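Local structure of VP4 CORE protein (Bluetongue virus, 2JHP) at residues E177-M182 with E335-M340; A284-G289 with L304-I309; G328-M333 with H374-G379. The protein caps viral messenger RNA as a multifunctional enzyme of the virus core, and is one of the proteins that form the inner capsid. One frame throughout, in Å; residues are numbered along the deposited sequence.

Contact 1 (E177-M182 with E335-M340). With SAH (S-adenosyl-L-homocysteine), chain C.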
loop_
_atom_site.group_PDB
_atom_site.type_symbol
_atom_site.label_atom_id
_atom_site.label_comp_id
_atom_site.label_asym_id
_atom_site.label_seq_id
_atom_site.Cartn_x
_atom_site.Cartn_y
_atom_site.Cartn_z
ATOM N N GLU A 177 -0.515 23.411 10.808
ATOM C CA GLU A 177 -1.424 24.484 11.198
ATOM C C GLU A 177 -2.745 24.409 10.427
ATOM O O GLU A 177 -2.767 24.190 9.209
ATOM C CB GLU A 177 -0.767 25.864 11.031
ATOM C CG GLU A 177 -0.161 26.127 9.655
ATOM C CD GLU A 177 0.338 27.553 9.473
ATOM O OE1 GLU A 177 -0.491 28.489 9.478
ATOM O OE2 GLU A 177 1.563 27.737 9.311
ATOM N N LYS A 178 -3.833 24.591 11.170
ATOM C CA LYS A 178 -5.213 24.464 10.695
ATOM C C LYS A 178 -5.456 24.795 9.220
ATOM O O LYS A 178 -6.068 23.995 8.495
ATOM C CB LYS A 178 -6.119 25.291 11.611
ATOM C CG LYS A 178 -7.507 25.607 11.125
ATOM C CD LYS A 178 -8.079 26.738 11.999
ATOM C CE LYS A 178 -8.904 27.732 11.175
ATOM N NZ LYS A 178 -9.169 29.028 11.863
ATOM N N LEU A 179 -4.960 25.949 8.780
ATOM C CA LEU A 179 -5.257 26.453 7.435
ATOM C C LEU A 179 -4.476 25.817 6.271
ATOM O O LEU A 179 -4.976 25.804 5.140
ATOM C CB LEU A 179 -5.207 27.991 7.402
ATOM C CG LEU A 179 -6.506 28.641 7.919
ATOM C CD1 LEU A 179 -6.336 30.132 8.298
ATOM C CD2 LEU A 179 -7.668 28.441 6.923
ATOM N N VAL A 180 -3.274 25.297 6.530
ATOM C CA VAL A 180 -2.590 24.475 5.518
ATOM C C VAL A 180 -3.077 23.025 5.549
ATOM O O VAL A 180 -3.089 22.338 4.526
ATOM C CB VAL A 180 -1.003 24.592 5.508
ATOM C CG1 VAL A 180 -0.475 25.457 6.630
ATOM C CG2 VAL A 180 -0.324 23.223 5.484
ATOM N N SER A 181 -3.486 22.578 6.729
ATOM C CA SER A 181 -4.102 21.281 6.887
ATOM C C SER A 181 -5.412 21.254 6.119
ATOM O O SER A 181 -5.804 20.216 5.579
ATOM C CB SER A 181 -4.354 20.992 8.362
ATOM O OG SER A 181 -3.280 20.276 8.914
ATOM N N MET A 182 -6.085 22.403 6.073
ATOM C CA MET A 182 -7.344 22.517 5.335
ATOM C C MET A 182 -7.122 22.129 3.869
ATOM O O MET A 182 -7.738 21.180 3.386
ATOM C CB MET A 182 -7.931 23.921 5.466
ATOM C CG MET A 182 -9.302 24.079 4.926
ATOM S SD MET A 182 -9.396 25.739 4.299
ATOM C CE MET A 182 -11.141 25.986 4.292
ATOM N N GLU A 335 -15.417 26.474 15.284
ATOM C CA GLU A 335 -15.525 26.645 13.848
ATOM C C GLU A 335 -15.300 25.288 13.195
ATOM O O GLU A 335 -14.390 24.538 13.574
ATOM C CB GLU A 335 -14.471 27.643 13.389
ATOM C CG GLU A 335 -14.498 27.993 11.936
ATOM C CD GLU A 335 -13.446 29.027 11.601
ATOM O OE1 GLU A 335 -13.629 30.199 12.000
ATOM O OE2 GLU A 335 -12.436 28.671 10.946
ATOM N N LEU A 336 -16.156 24.967 12.237
ATOM C CA LEU A 336 -16.035 23.733 11.477
ATOM C C LEU A 336 -15.806 24.092 10.027
ATOM O O LEU A 336 -15.646 25.270 9.696
ATOM C CB LEU A 336 -17.306 22.892 11.609
ATOM C CG LEU A 336 -17.793 22.579 13.026
ATOM C CD1 LEU A 336 -19.184 22.025 12.943
ATOM C CD2 LEU A 336 -16.878 21.613 13.773
ATOM N N ARG A 337 -15.782 23.077 9.170
ATOM C CA ARG A 337 -15.742 23.287 7.727
ATOM C C ARG A 337 -16.951 22.642 7.082
ATOM O O ARG A 337 -17.391 21.561 7.481
ATOM C CB ARG A 337 -14.447 22.747 7.118
ATOM C CG ARG A 337 -13.206 23.549 7.473
ATOM C CD ARG A 337 -13.272 24.952 6.907
ATOM N NE ARG A 337 -12.319 25.839 7.564
ATOM C CZ ARG A 337 -12.183 27.137 7.297
ATOM N NH1 ARG A 337 -12.919 27.717 6.356
ATOM N NH2 ARG A 337 -11.293 27.857 7.964
ATOM N N ASN A 338 -17.504 23.338 6.101
ATOM C CA ASN A 338 -18.688 22.880 5.413
ATOM C C ASN A 338 -18.280 22.342 4.070
ATOM O O ASN A 338 -17.905 23.105 3.183
ATOM C CB ASN A 338 -19.677 24.034 5.238
ATOM C CG ASN A 338 -21.010 23.589 4.662
ATOM O OD1 ASN A 338 -21.901 24.405 4.473
ATOM N ND2 ASN A 338 -21.150 22.302 4.376
ATOM N N PHE A 339 -18.322 21.021 3.938
ATOM C CA PHE A 339 -18.074 20.395 2.656
ATOM C C PHE A 339 -19.376 20.276 1.865
ATOM O O PHE A 339 -20.404 19.827 2.391
ATOM C CB PHE A 339 -17.394 19.027 2.807
ATOM C CG PHE A 339 -17.279 18.273 1.512
ATOM C CD1 PHE A 339 -16.390 18.688 0.524
ATOM C CD2 PHE A 339 -18.083 17.169 1.264
ATOM C CE1 PHE A 339 -16.297 18.003 -0.678
ATOM C CE2 PHE A 339 -17.997 16.482 0.066
ATOM C CZ PHE A 339 -17.105 16.896 -0.907
ATOM N N MET A 340 -19.313 20.685 0.602
ATOM C CA MET A 340 -20.465 20.669 -0.274
ATOM C C MET A 340 -20.104 19.861 -1.511
ATOM O O MET A 340 -19.195 20.237 -2.258
ATOM C CB MET A 340 -20.856 22.099 -0.681
ATOM C CG MET A 340 -21.230 23.060 0.464
ATOM S SD MET A 340 -21.534 24.776 -0.052
ATOM C CE MET A 340 -22.939 24.562 -1.129
HETATM N N SAH C . -7.356 32.323 4.326
HETATM C CA SAH C . -6.586 33.262 5.203
HETATM C CB SAH C . -7.337 33.604 6.493
HETATM C CG SAH C . -8.664 34.320 6.260
HETATM S SD SAH C . -8.587 36.037 6.811
HETATM C C SAH C . -5.206 32.692 5.512
HETATM O O SAH C . -4.996 31.478 5.478
HETATM O OXT SAH C . -4.267 33.439 5.789
HETATM C "C5'" SAH C . -10.172 36.483 6.077
HETATM C "C4'" SAH C . -9.933 37.385 4.880
HETATM O "O4'" SAH C . -11.107 37.528 4.123
HETATM C "C3'" SAH C . -9.513 38.794 5.262
HETATM O "O3'" SAH C . -8.142 38.917 4.981
HETATM C "C2'" SAH C . -10.350 39.714 4.388
HETATM O "O2'" SAH C . -9.540 40.595 3.648
HETATM C "C1'" SAH C . -11.017 38.752 3.429
HETATM N N9 SAH C . -12.360 39.118 2.954
HETATM C C8 SAH C . -13.385 39.713 3.641
HETATM N N7 SAH C . -14.445 39.820 2.806
HETATM C C5 SAH C . -14.115 39.291 1.608
HETATM C C6 SAH C . -14.811 39.139 0.412
HETATM N N6 SAH C . -16.066 39.562 0.309
HETATM N N1 SAH C . -14.185 38.547 -0.671
HETATM C C2 SAH C . -12.884 38.108 -0.568
HETATM N N3 SAH C . -12.203 38.260 0.626
HETATM C C4 SAH C . -12.807 38.843 1.691
#

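Contact 2 (A284-G289 with L304-I309)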
loop_
_atom_site.group_PDB
_atom_site.type_symbol
_atom_site.label_atom_id
_atom_site.label_comp_id
_atom_site.label_asym_id
_atom_site.label_seq_id
_atom_site.Cartn_x
_atom_site.Cartn_y
_atom_site.Cartn_z
ATOM N N ALA A 284 -24.030 35.772 8.054
ATOM C CA ALA A 284 -24.408 36.125 6.686
ATOM C C ALA A 284 -23.262 35.928 5.685
ATOM O O ALA A 284 -23.507 35.791 4.491
ATOM C CB ALA A 284 -24.960 37.545 6.626
ATOM N N GLU A 285 -22.026 35.922 6.177
ATOM C CA GLU A 285 -20.852 35.600 5.338
ATOM C C GLU A 285 -20.739 34.116 5.050
ATOM O O GLU A 285 -20.512 33.729 3.909
ATOM C CB GLU A 285 -19.541 36.092 5.962
ATOM C CG GLU A 285 -19.441 37.607 6.077
ATOM C CD GLU A 285 -18.284 38.041 6.954
ATOM O OE1 GLU A 285 -17.820 37.225 7.789
ATOM O OE2 GLU A 285 -17.844 39.202 6.806
ATOM N N ASP A 286 -20.888 33.290 6.082
ATOM C CA ASP A 286 -20.830 31.844 5.893
ATOM C C ASP A 286 -21.955 31.404 4.961
ATOM O O ASP A 286 -21.722 30.618 4.043
ATOM C CB ASP A 286 -20.911 31.095 7.232
ATOM C CG ASP A 286 -19.704 31.358 8.152
ATOM O OD1 ASP A 286 -18.697 31.974 7.717
ATOM O OD2 ASP A 286 -19.770 30.916 9.319
ATOM N N ARG A 287 -23.158 31.932 5.199
ATOM C CA ARG A 287 -24.333 31.668 4.362
ATOM C C ARG A 287 -24.142 32.123 2.914
ATOM O O ARG A 287 -24.682 31.499 1.999
ATOM C CB ARG A 287 -25.604 32.352 4.925
ATOM C CG ARG A 287 -26.324 31.690 6.126
ATOM C CD ARG A 287 -25.794 30.282 6.494
ATOM N NE ARG A 287 -24.907 30.335 7.660
ATOM C CZ ARG A 287 -24.001 29.414 7.970
ATOM N NH1 ARG A 287 -23.836 28.349 7.199
ATOM N NH2 ARG A 287 -23.247 29.567 9.055
ATOM N N LEU A 288 -23.399 33.217 2.719
ATOM C CA LEU A 288 -23.174 33.784 1.386
ATOM C C LEU A 288 -22.299 32.873 0.541
ATOM O O LEU A 288 -22.623 32.603 -0.618
ATOM C CB LEU A 288 -22.534 35.174 1.462
ATOM C CG LEU A 288 -22.316 35.873 0.116
ATOM C CD1 LEU A 288 -23.656 36.062 -0.602
ATOM C CD2 LEU A 288 -21.586 37.214 0.267
ATOM N N GLY A 289 -21.197 32.416 1.139
ATOM C CA GLY A 289 -20.254 31.509 0.498
ATOM C C GLY A 289 -20.929 30.255 0.001
ATOM O O GLY A 289 -20.650 29.790 -1.105
ATOM N N LEU A 304 -15.642 23.951 -0.164
ATOM C CA LEU A 304 -15.372 23.940 1.272
ATOM C C LEU A 304 -15.581 25.338 1.858
ATOM O O LEU A 304 -14.829 26.267 1.554
ATOM C CB LEU A 304 -13.962 23.422 1.559
ATOM C CG LEU A 304 -13.700 22.864 2.962
ATOM C CD1 LEU A 304 -14.509 21.597 3.255
ATOM C CD2 LEU A 304 -12.229 22.577 3.106
ATOM N N ILE A 305 -16.611 25.478 2.687
ATOM C CA ILE A 305 -16.976 26.779 3.256
ATOM C C ILE A 305 -16.637 26.916 4.754
ATOM O O ILE A 305 -16.818 25.981 5.542
ATOM C CB ILE A 305 -18.495 27.094 3.037
ATOM C CG1 ILE A 305 -18.984 26.639 1.641
ATOM C CG2 ILE A 305 -18.795 28.576 3.316
ATOM C CD1 ILE A 305 -18.433 27.419 0.440
ATOM N N LYS A 306 -16.147 28.094 5.127
ATOM C CA LYS A 306 -15.944 28.461 6.526
ATOM C C LYS A 306 -17.257 28.328 7.295
ATOM O O LYS A 306 -18.311 28.734 6.805
ATOM C CB LYS A 306 -15.443 29.900 6.603
ATOM C CG LYS A 306 -14.713 30.261 7.875
ATOM C CD LYS A 306 -14.636 31.781 8.030
ATOM C CE LYS A 306 -13.312 32.227 8.627
ATOM N NZ LYS A 306 -12.896 31.350 9.747
ATOM N N HIS A 307 -17.198 27.752 8.490
ATOM C CA HIS A 307 -18.414 27.495 9.242
ATOM C C HIS A 307 -18.277 27.788 10.730
ATOM O O HIS A 307 -18.023 26.880 11.521
ATOM C CB HIS A 307 -18.857 26.045 9.042
ATOM C CG HIS A 307 -20.279 25.791 9.430
ATOM N ND1 HIS A 307 -20.641 25.369 10.690
ATOM C CD2 HIS A 307 -21.430 25.902 8.723
ATOM C CE1 HIS A 307 -21.953 25.227 10.742
ATOM N NE2 HIS A 307 -22.457 25.550 9.565
ATOM N N ARG A 308 -18.447 29.048 11.118
ATOM C CA ARG A 308 -18.463 29.389 12.551
ATOM C C ARG A 308 -19.845 29.138 13.144
ATOM O O ARG A 308 -20.852 29.553 12.578
ATOM C CB ARG A 308 -17.956 30.825 12.849
ATOM C CG ARG A 308 -18.302 31.904 11.814
ATOM C CD ARG A 308 -17.225 32.063 10.713
ATOM N NE ARG A 308 -16.463 33.300 10.853
ATOM C CZ ARG A 308 -16.663 34.392 10.123
ATOM N NH1 ARG A 308 -17.610 34.426 9.187
ATOM N NH2 ARG A 308 -15.914 35.463 10.342
ATOM N N ILE A 309 -19.875 28.421 14.266
ATOM C CA ILE A 309 -21.110 28.162 15.009
ATOM C C ILE A 309 -21.513 29.390 15.825
ATOM O O ILE A 309 -20.717 29.891 16.625
ATOM C CB ILE A 309 -20.961 26.977 15.979
ATOM C CG1 ILE A 309 -20.062 25.907 15.367
ATOM C CG2 ILE A 309 -22.343 26.424 16.365
ATOM C CD1 ILE A 309 -19.284 25.082 16.373
#

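Contact 3 (G328-M333 with H374-G379)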
loop_
_atom_site.group_PDB
_atom_site.type_symbol
_atom_site.label_atom_id
_atom_site.label_comp_id
_atom_site.label_asym_id
_atom_site.label_seq_id
_atom_site.Cartn_x
_atom_site.Cartn_y
_atom_site.Cartn_z
ATOM N N GLY A 328 -5.803 20.428 13.481
ATOM C CA GLY A 328 -4.862 21.486 13.859
ATOM C C GLY A 328 -5.496 22.735 14.451
ATOM O O GLY A 328 -4.800 23.717 14.729
ATOM N N ALA A 329 -6.811 22.700 14.645
ATOM C CA ALA A 329 -7.536 23.824 15.220
ATOM C C ALA A 329 -7.487 23.773 16.745
ATOM O O ALA A 329 -7.370 22.696 17.331
ATOM C CB ALA A 329 -8.980 23.837 14.726
ATOM N N ASP A 330 -7.572 24.942 17.374
ATOM C CA ASP A 330 -7.518 25.058 18.836
ATOM C C ASP A 330 -8.741 24.460 19.519
ATOM O O ASP A 330 -9.826 24.410 18.936
ATOM C CB ASP A 330 -7.335 26.519 19.255
ATOM C CG ASP A 330 -5.871 26.935 19.295
ATOM O OD1 ASP A 330 -5.080 26.430 18.464
ATOM O OD2 ASP A 330 -5.508 27.762 20.165
ATOM N N ALA A 331 -8.546 24.001 20.754
ATOM C CA ALA A 331 -9.601 23.365 21.552
ATOM C C ALA A 331 -10.839 24.244 21.743
ATOM O O ALA A 331 -11.956 23.737 21.812
ATOM C CB ALA A 331 -9.047 22.933 22.899
ATOM N N ASP A 332 -10.625 25.558 21.825
ATOM C CA ASP A 332 -11.711 26.527 22.012
ATOM C C ASP A 332 -12.274 27.105 20.706
ATOM O O ASP A 332 -13.229 27.884 20.732
ATOM C CB ASP A 332 -11.290 27.664 22.960
ATOM C CG ASP A 332 -9.965 28.329 22.577
ATOM O OD1 ASP A 332 -9.412 28.084 21.503
ATOM O OD2 ASP A 332 -9.457 29.132 23.373
ATOM N N MET A 333 -11.680 26.715 19.582
ATOM C CA MET A 333 -12.074 27.207 18.266
ATOM C C MET A 333 -13.399 26.578 17.804
ATOM O O MET A 333 -13.430 25.449 17.301
ATOM C CB MET A 333 -10.934 26.936 17.264
ATOM C CG MET A 333 -11.229 27.176 15.780
ATOM S SD MET A 333 -11.515 28.886 15.295
ATOM C CE MET A 333 -10.235 29.786 16.185
ATOM N N HIS A 374 -11.141 18.744 18.334
ATOM C CA HIS A 374 -10.180 19.850 18.232
ATOM C C HIS A 374 -9.068 19.809 19.304
ATOM O O HIS A 374 -9.162 19.087 20.306
ATOM C CB HIS A 374 -10.904 21.200 18.268
ATOM C CG HIS A 374 -11.623 21.547 17.002
ATOM N ND1 HIS A 374 -11.927 22.847 16.658
ATOM C CD2 HIS A 374 -12.092 20.773 15.995
ATOM C CE1 HIS A 374 -12.565 22.857 15.500
ATOM N NE2 HIS A 374 -12.679 21.610 15.078
ATOM N N GLY A 375 -8.019 20.596 19.081
ATOM C CA GLY A 375 -6.881 20.657 19.989
ATOM C C GLY A 375 -5.582 20.737 19.216
ATOM O O GLY A 375 -5.400 20.030 18.223
ATOM N N ARG A 376 -4.673 21.594 19.674
ATOM C CA ARG A 376 -3.390 21.786 18.999
ATOM C C ARG A 376 -2.527 20.517 19.035
ATOM O O ARG A 376 -1.535 20.427 18.322
ATOM C CB ARG A 376 -2.635 22.996 19.572
ATOM C CG ARG A 376 -1.920 23.859 18.525
ATOM C CD ARG A 376 -0.577 23.273 18.090
ATOM N NE ARG A 376 -0.290 23.526 16.676
ATOM C CZ ARG A 376 -0.726 22.773 15.662
ATOM N NH1 ARG A 376 -1.487 21.707 15.881
ATOM N NH2 ARG A 376 -0.403 23.092 14.413
ATOM N N ASP A 377 -2.912 19.543 19.855
ATOM C CA ASP A 377 -2.258 18.233 19.845
ATOM C C ASP A 377 -3.071 17.145 19.132
ATOM O O ASP A 377 -2.752 15.969 19.243
ATOM C CB ASP A 377 -1.881 17.786 21.261
ATOM C CG ASP A 377 -2.968 18.089 22.296
ATOM O OD1 ASP A 377 -2.609 18.265 23.486
ATOM O OD2 ASP A 377 -4.165 18.155 21.935
ATOM N N ARG A 378 -4.114 17.541 18.407
ATOM C CA ARG A 378 -4.928 16.583 17.645
ATOM C C ARG A 378 -4.946 16.918 16.166
ATOM O O ARG A 378 -4.576 18.018 15.763
ATOM C CB ARG A 378 -6.366 16.506 18.188
ATOM C CG ARG A 378 -6.468 16.017 19.649
ATOM C CD ARG A 378 -7.919 15.798 20.112
ATOM N NE ARG A 378 -8.676 14.916 19.206
ATOM C CZ ARG A 378 -8.757 13.589 19.311
ATOM N NH1 ARG A 378 -8.144 12.940 20.289
ATOM N NH2 ARG A 378 -9.465 12.901 18.429
ATOM N N GLY A 379 -5.353 15.956 15.352
ATOM C CA GLY A 379 -5.631 16.249 13.955
ATOM C C GLY A 379 -5.036 15.343 12.901
ATOM O O GLY A 379 -5.580 15.262 11.805
HETATM O O HOH W 1 -5.722 24.057 21.562
#

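Contact 1 (E177-M182 with E335-M340)
R337 reaches from its strand to the side chains of K178, L179 and M182, which the N-terminal part of helix 178-186 presents to it. Its CB points at the helix, and the chain then bends at chi2 (-64°); the first atom to touch the helix side chains is R337 CD, 3.5 Å from M182 CE. The same methyl lies over one guanidinium face, near NE and CZ and offset toward the rim, with M182 CE closest to R337 NH1 at 3.2 Å. The two side chains cross at about a right angle. At the far tip, R337 NH2 meets L179 CD2 obliquely at 3.8 Å and K178 CE near the guanidinium plane at 4.0 Å. E335 OE2 lies 3.3 Å from R337 NH2 but well out of the guanidinium plane, a purely electrostatic pairing. It also accepts a weak hydrogen bond from K178 NZ (E335 OE2 to K178 NZ 3.4 Å), a salt bridge that completes a three-residue network. Stronger polar partners of R337 and E335 are Q326 and K306, while D265 pairs with R337 NH2. K178, D265, K306 and E335 are consistent with the K-D-K-E tetrad of 2'-O-methyltransferases. L179 CD1 touches the bound S-adenosyl-L-homocysteine at its carboxylate. Strand 335-341 is antiparallel to both 302-308 and 322-324 in a sheet of Rossmann-like methyltransferase order; helix 178-186 packs beside it, with M182 also touching L304.

Contact 2 (A284-G289 with L304-I309)
R308 NH1 is shared by two carboxylates of the helix, E285 and D286, in two hydrogen-bonded salt bridges. The one from R308 NH1 to E285 OE1 is 3.1 Å long and nearly straight (169° at the hydrogen), lies in the guanidinium plane, and meets the oxygen almost along its C-O axis; carboxylate and guanidinium are nearly coplanar. The one to D286 OD1, also 3.1 Å from R308 NH1, is less regular: the donor comes from above the carboxylate, 44° out of its plane. D286 uses its other oxygen on the backbone, where D286 OD2 accepts a hydrogen bond from R308 N at 2.9 Å on the syn side. One buried carboxylate therefore grips both the main chain and the side-chain tip of the same arginine. The carboxylate also packs against K306 O, 3.3 Å from D286 CG, without a hydrogen bond, since both oxygens are acceptors.

In the next shell, K306 CD lies over one face of the R308 guanidinium, near its rim, while E285 OE2 has a weak hydrogen bond with S268 OG. R287 sits on the other flank: H307 CD2 is 3.8 Å from R287 NH1, at the edge of the guanidinium, whose plane stands steeply against the imidazole. The stronger charge partner of R287 is E290, and F283 makes a cation-pi contact with it. Further along, I305 CD1 rests 3.6 Å from G289 O; G289 brings no side chain of its own, and I305 packs directly on the helix backbone. Helix 280-295 is the connection of a beta-alpha-beta crossover between the adjacent parallel strands 260-264 and 302-308, and the two segments run at 160° to each other, nearly antiparallel.

Contact 3 (G328-M333 with H374-G379)
A329 O accepts G375 N at 2.8 Å, with the donor 18° out of the carbonyl plane, and this main-chain bond joins two loops that each contain a type I turn, D330 to M333 and G375 to R378. Loop 328-333 links strands 322-324 and 335-341; loop 374-379 links helices 363-373 and 380-391, with G379 at the N-cap position of the latter. The turns are closed by their own bonds, M333 N to D330 O and R378 N to G375 O. G375 has phi and psi of 140° and 138°, a conformation that calls for glycine because of the preceding carbonyl. A331 N and R376 N are bridged by a water that accepts from both, at 2.9 Å from A331 N and 3.3 Å from R376 N.

H374 supplies the principal side-chain contact. A329 CB lies over one ring face, displaced toward the ND1-CE1 rim and 4.0 Å from the centroid of the H374 ring, a CH-pi contact. H374 ND1 also gives a weak hydrogen bond to D330 O at 3.5 Å, close to the ring plane. G328 O lies over one face of the R376 guanidinium, near its rim; this side chain is poorly ordered, and the detail is tentative. R378 turns its polar end away, to F170.

The cross-loop bonds are thus the main-chain bond, the water bridge and the weak H374 bond, with the CH-pi contact beside them. D330 and R376 carry opposite charges, but their charged groups do not pair (D330 OD1 to R376 NE 5.9 Å), and any attraction between them would probably be diffuse.

How the contacts relate
Contacts 1 and 2 have centres about 12 Å apart and share one seven-stranded sheet, in which strands 335-341 and 302-308 are antiparallel neighbours; E335 OE1 to K306 NZ, 2.6 Å, joins them directly. Contact 3 also lies about 12 Å from contact 1, centre to centre, touching it where H374 CE1 meets E335 O, but about 20 Å from contact 2, without touching it. Along the chain contact 2 falls between the two segments of contact 1, contacts 1 and 3 interleave, and contact 3 follows contact 2. In this methyltransferase-like unit, contacts 1 and 2 set helices against the sheet near the bound S-adenosyl-L-homocysteine, while contact 3 joins two loops at its margin.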